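Local coordinates for putative iron-uptake ABC transport system,periplasmic iron-binding protein (Campylobacter jejuni, PDB 3E13) that binds ferric iron and probably delivers it in the periplasm to an ABC transporter for uptake into the cell, at residues L171-K176 against A188-F193; D181-V186 against V213-S218. One frame throughout, in Å; residues are numbered along the deposited sequence.

Interaction 1 of 2, residues L171-K176 against A188-F193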
# COMPACT_ATOMS: atom_id res chain seq x y z
N LEU A 171 -13.20 6.48 -16.33
CA LEU A 171 -13.05 5.06 -16.16
C LEU A 171 -13.59 4.30 -17.35
O LEU A 171 -14.69 4.56 -17.83
CB LEU A 171 -13.72 4.59 -14.89
CG LEU A 171 -13.22 5.17 -13.57
CD1 LEU A 171 -13.99 4.60 -12.50
CD2 LEU A 171 -11.72 4.86 -13.44
N ALA A 172 -12.81 3.35 -17.84
CA ALA A 172 -13.29 2.46 -18.90
C ALA A 172 -14.45 1.60 -18.43
O ALA A 172 -15.32 1.25 -19.24
CB ALA A 172 -12.16 1.58 -19.40
N THR A 173 -14.43 1.20 -17.16
CA THR A 173 -15.44 0.38 -16.51
C THR A 173 -15.59 0.83 -15.08
O THR A 173 -14.67 1.39 -14.51
CB THR A 173 -15.07 -1.15 -16.51
OG1 THR A 173 -13.93 -1.39 -15.65
CG2 THR A 173 -14.66 -1.66 -17.88
N ASN A 174 -16.75 0.57 -14.46
CA ASN A 174 -16.84 0.61 -13.03
C ASN A 174 -15.69 -0.17 -12.44
O ASN A 174 -15.23 -1.17 -13.01
CB ASN A 174 -18.15 0.00 -12.49
CG ASN A 174 -19.40 0.74 -12.96
OD1 ASN A 174 -19.41 1.95 -13.11
ND2 ASN A 174 -20.48 -0.02 -13.14
N PRO A 175 -15.20 0.27 -11.30
CA PRO A 175 -14.16 -0.50 -10.61
C PRO A 175 -14.55 -1.95 -10.41
O PRO A 175 -15.64 -2.29 -9.93
CB PRO A 175 -14.00 0.24 -9.30
CG PRO A 175 -14.41 1.62 -9.62
CD PRO A 175 -15.56 1.49 -10.56
N LYS A 176 -13.66 -2.83 -10.85
CA LYS A 176 -13.89 -4.26 -10.81
C LYS A 176 -12.66 -4.88 -10.21
O LYS A 176 -11.62 -4.92 -10.88
CB LYS A 176 -14.18 -4.77 -12.21
CG LYS A 176 -14.66 -6.20 -12.27
CD LYS A 176 -14.94 -6.65 -13.70
CE LYS A 176 -15.37 -8.13 -13.73
NZ LYS A 176 -15.78 -8.63 -15.07
N ALA A 188 -5.53 -7.08 -21.59
CA ALA A 188 -6.61 -7.53 -22.47
C ALA A 188 -7.03 -6.46 -23.47
O ALA A 188 -7.82 -6.73 -24.36
CB ALA A 188 -7.79 -7.94 -21.61
N GLY A 189 -6.51 -5.25 -23.30
CA GLY A 189 -6.82 -4.11 -24.16
C GLY A 189 -8.18 -3.46 -23.86
O GLY A 189 -8.76 -2.79 -24.74
N GLU A 190 -8.69 -3.66 -22.65
CA GLU A 190 -9.95 -3.05 -22.24
C GLU A 190 -9.76 -1.60 -21.75
O GLU A 190 -10.71 -0.83 -21.62
CB GLU A 190 -10.68 -3.89 -21.14
CG GLU A 190 -11.96 -3.19 -20.66
CD GLU A 190 -12.99 -4.06 -19.94
OE1 GLU A 190 -12.62 -4.67 -18.92
OE2 GLU A 190 -14.22 -4.06 -20.38
N ALA A 191 -8.51 -1.23 -21.49
CA ALA A 191 -8.17 0.11 -21.05
C ALA A 191 -6.71 0.32 -21.36
O ALA A 191 -5.95 -0.67 -21.48
CB ALA A 191 -8.39 0.23 -19.54
N LYS A 192 -6.30 1.55 -21.54
CA LYS A 192 -4.90 1.83 -21.82
C LYS A 192 -4.01 2.01 -20.59
O LYS A 192 -2.82 1.70 -20.66
CB LYS A 192 -4.77 3.06 -22.66
CG LYS A 192 -5.41 2.92 -24.08
CD LYS A 192 -5.20 4.21 -24.86
CE LYS A 192 -6.19 4.39 -26.01
NZ LYS A 192 -5.70 3.72 -27.22
N PHE A 193 -4.57 2.47 -19.49
CA PHE A 193 -3.77 2.83 -18.31
C PHE A 193 -4.48 2.31 -17.07
O PHE A 193 -5.68 2.51 -16.92
CB PHE A 193 -3.62 4.35 -18.19
CG PHE A 193 -2.91 4.99 -19.37
CD1 PHE A 193 -1.56 4.88 -19.52
CD2 PHE A 193 -3.62 5.73 -20.30
CE1 PHE A 193 -0.92 5.49 -20.59
CE2 PHE A 193 -2.99 6.35 -21.36
CZ PHE A 193 -1.63 6.21 -21.52
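Thr-173 lays its methyl over the flat face of the Glu-190 carboxylate. CG2 is 3.5 Å from Glu-190 OE2 and 3.6 Å from Glu-190 CD, with the other oxygen only slightly farther off, so the methyl rides above the carboxylate plane and does not meet it at an edge. The two side chains cross at about a right angle. Glu-190 reaches this place because its CG is anti to the backbone N (chi1 176°) and the rest of the chain runs out extended. On Thr-173, chi1 of 68° sets OG1 between N and the carbonyl carbon, which turns CG2 to the glutamate and leaves the hydroxyl to pair with Gln-185 of the intervening helix.

Beside this, the methyl of Ala-172 fits against the opposing backbone: CB is 3.6 Å from the carbonyl O of Glu-190 and 4.0 Å from CB of Ala-191. The two alanine methyls also share Val-135 of strand 134-135, and Ala-172 is tied by a backbone hydrogen bond to Ile-134 of that strand. What meets here are the two loops flanking helix 179-188, one leading into it and the other leaving it for strand 193-197. The helix closes in a Schellman motif: Gly-189, with a positive phi of 78°, turns the chain out of the last turn, and Glu-190 follows directly with its side chain directed at the first loop.

No hydrogen bond crosses between the loops, so van der Waals contact carries the pairing. Lys-176 NZ stands 6.4 Å from Glu-190 OE1, too far for a salt bridge, though the opposite charges would attract weakly. Ala-191 is buried, while Glu-190 is exposed and marks the solvent side of the contact.

Interaction 2 of 2, residues D181-V186 against V213-S218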
# COMPACT_ATOMS: atom_id res chain seq x y z
N ASP A 181 -6.54 -7.07 -11.14
CA ASP A 181 -7.63 -7.05 -12.10
C ASP A 181 -7.56 -5.87 -13.07
O ASP A 181 -7.77 -6.04 -14.29
CB ASP A 181 -8.97 -7.12 -11.33
CG ASP A 181 -9.01 -8.30 -10.38
OD1 ASP A 181 -8.91 -9.42 -10.89
OD2 ASP A 181 -9.13 -8.20 -9.13
N GLN A 182 -7.21 -4.68 -12.58
CA GLN A 182 -6.97 -3.54 -13.43
C GLN A 182 -5.82 -3.87 -14.38
O GLN A 182 -5.90 -3.55 -15.55
CB GLN A 182 -6.64 -2.29 -12.61
CG GLN A 182 -7.93 -1.58 -12.08
CD GLN A 182 -8.39 -2.12 -10.75
OE1 GLN A 182 -9.57 -2.56 -10.54
NE2 GLN A 182 -7.50 -2.10 -9.83
N ALA A 183 -4.79 -4.55 -13.88
CA ALA A 183 -3.67 -4.92 -14.75
C ALA A 183 -4.13 -5.84 -15.89
O ALA A 183 -3.67 -5.73 -17.03
CB ALA A 183 -2.59 -5.64 -13.94
N ARG A 184 -5.00 -6.78 -15.56
CA ARG A 184 -5.52 -7.69 -16.59
C ARG A 184 -6.29 -6.89 -17.63
O ARG A 184 -6.21 -7.19 -18.83
CB ARG A 184 -6.42 -8.77 -15.99
CG ARG A 184 -6.80 -9.92 -16.98
CD ARG A 184 -8.03 -10.72 -16.47
NE ARG A 184 -8.50 -11.77 -17.39
CZ ARG A 184 -9.76 -12.30 -17.40
NH1 ARG A 184 -10.70 -11.89 -16.53
NH2 ARG A 184 -10.07 -13.23 -18.30
N GLN A 185 -7.06 -5.89 -17.20
CA GLN A 185 -7.78 -5.06 -18.16
C GLN A 185 -6.83 -4.39 -19.14
O GLN A 185 -7.12 -4.30 -20.32
CB GLN A 185 -8.63 -4.03 -17.46
CG GLN A 185 -9.84 -4.60 -16.77
CD GLN A 185 -10.70 -3.54 -16.09
OE1 GLN A 185 -11.83 -3.20 -16.55
NE2 GLN A 185 -10.23 -3.03 -14.96
N VAL A 186 -5.65 -3.99 -18.70
CA VAL A 186 -4.63 -3.44 -19.60
C VAL A 186 -4.00 -4.47 -20.53
O VAL A 186 -3.85 -4.22 -21.73
CB VAL A 186 -3.55 -2.69 -18.75
CG1 VAL A 186 -2.30 -2.27 -19.60
CG2 VAL A 186 -4.17 -1.50 -18.14
N VAL A 213 1.48 -14.53 -15.26
CA VAL A 213 2.77 -14.20 -15.93
C VAL A 213 2.55 -13.48 -17.24
O VAL A 213 3.20 -12.45 -17.52
CB VAL A 213 3.65 -15.43 -16.08
CG1 VAL A 213 4.95 -15.06 -16.80
CG2 VAL A 213 3.99 -16.05 -14.69
N GLU A 214 1.58 -13.93 -18.01
CA GLU A 214 1.22 -13.26 -19.27
C GLU A 214 0.82 -11.80 -19.02
O GLU A 214 1.25 -10.86 -19.72
CB GLU A 214 0.06 -14.00 -19.93
CG GLU A 214 0.44 -15.35 -20.45
CD GLU A 214 -0.70 -15.97 -21.28
OE1 GLU A 214 -0.44 -17.07 -21.85
OE2 GLU A 214 -1.82 -15.38 -21.33
N VAL A 215 -0.04 -11.61 -18.02
CA VAL A 215 -0.48 -10.25 -17.65
C VAL A 215 0.70 -9.41 -17.23
O VAL A 215 0.91 -8.32 -17.76
CB VAL A 215 -1.53 -10.23 -16.53
CG1 VAL A 215 -1.82 -8.79 -16.04
CG2 VAL A 215 -2.80 -10.89 -17.02
N GLY A 216 1.48 -9.89 -16.28
CA GLY A 216 2.56 -9.09 -15.73
C GLY A 216 3.59 -8.74 -16.78
O GLY A 216 4.13 -7.61 -16.79
N ASN A 217 3.79 -9.64 -17.71
CA ASN A 217 4.83 -9.45 -18.74
C ASN A 217 4.45 -8.35 -19.76
O ASN A 217 5.35 -7.78 -20.42
CB ASN A 217 5.18 -10.74 -19.48
CG ASN A 217 6.14 -11.66 -18.70
OD1 ASN A 217 6.67 -11.30 -17.67
ND2 ASN A 217 6.32 -12.90 -19.22
N SER A 218 3.16 -8.02 -19.86
CA SER A 218 2.68 -7.00 -20.74
C SER A 218 2.79 -5.58 -20.20
O SER A 218 2.54 -4.64 -20.93
CB SER A 218 1.22 -7.31 -21.12
OG SER A 218 0.31 -6.93 -20.07
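The peptide group joining Ala-183 to Arg-184 carries a methyl of Val-215 on its outer face. CG1 of Val-215 sits nearly straight above this plane, 3.7 Å from the carbonyl O of Ala-183 and 3.8 Å from the amide N of Arg-184; the opposite face looks into its own helix. At the margins of the peptide are the two flanking side chains. CB of Ala-183 lies 3.9 Å from the same CG1, and CG of Arg-184 comes within 4.1 Å of the other valine methyl, CG2. Val-215 thus straddles the helix surface with both branches, CG1 anti to its backbone N (chi1 172°) and CG2 beside that N. Arg-184 lends only the root of its side chain, for the extended remainder carries the guanidinium away from Val-215.

Across the gap the interaction is wholly apolar or van der Waals, and the backbones come close, CA of Arg-184 and CA of Val-215 being 5.8 Å apart, consistent with the small side chain of Ala-183 beside them. Behind Val-215 its carbonyl O is gripped twice by Ser-218: OG bonds at 2.8 Å in the carbonyl plane, on a lone pair, and the backbone N adds a second bond of 3.1 Å. Phe-187, a turn on from Ala-183, also packs on Val-215 and Ser-218.

Ala-183 touches Met-196 of strand 193-197 and has its side chain about 6 Å from that of the iron ligand Tyr-200. This is helix-on-helix packing beside the sheet in one lobe of a periplasmic binding protein, next to the segment that supplies two of the iron-binding tyrosines.

In the fold
Helix 179-188 belongs to both stories. Interaction 1 brings together the loops at its two ends, whereas interaction 2 packs its middle against helix 210-217, and the centres of the two are 11 Å apart. Interaction 2 is the more buried and apolar, built on a valine and an alanine, the alanine near the iron ligand Tyr-200; interaction 1 lies away from the metal, opens to solvent on one side and sets a methyl on a carboxylate. Gln-185, on the helix, joins them: its backbone O probably receives the amide of Glu-190, and its side chain meets the Thr-173 hydroxyl. Along the chain the segments interleave.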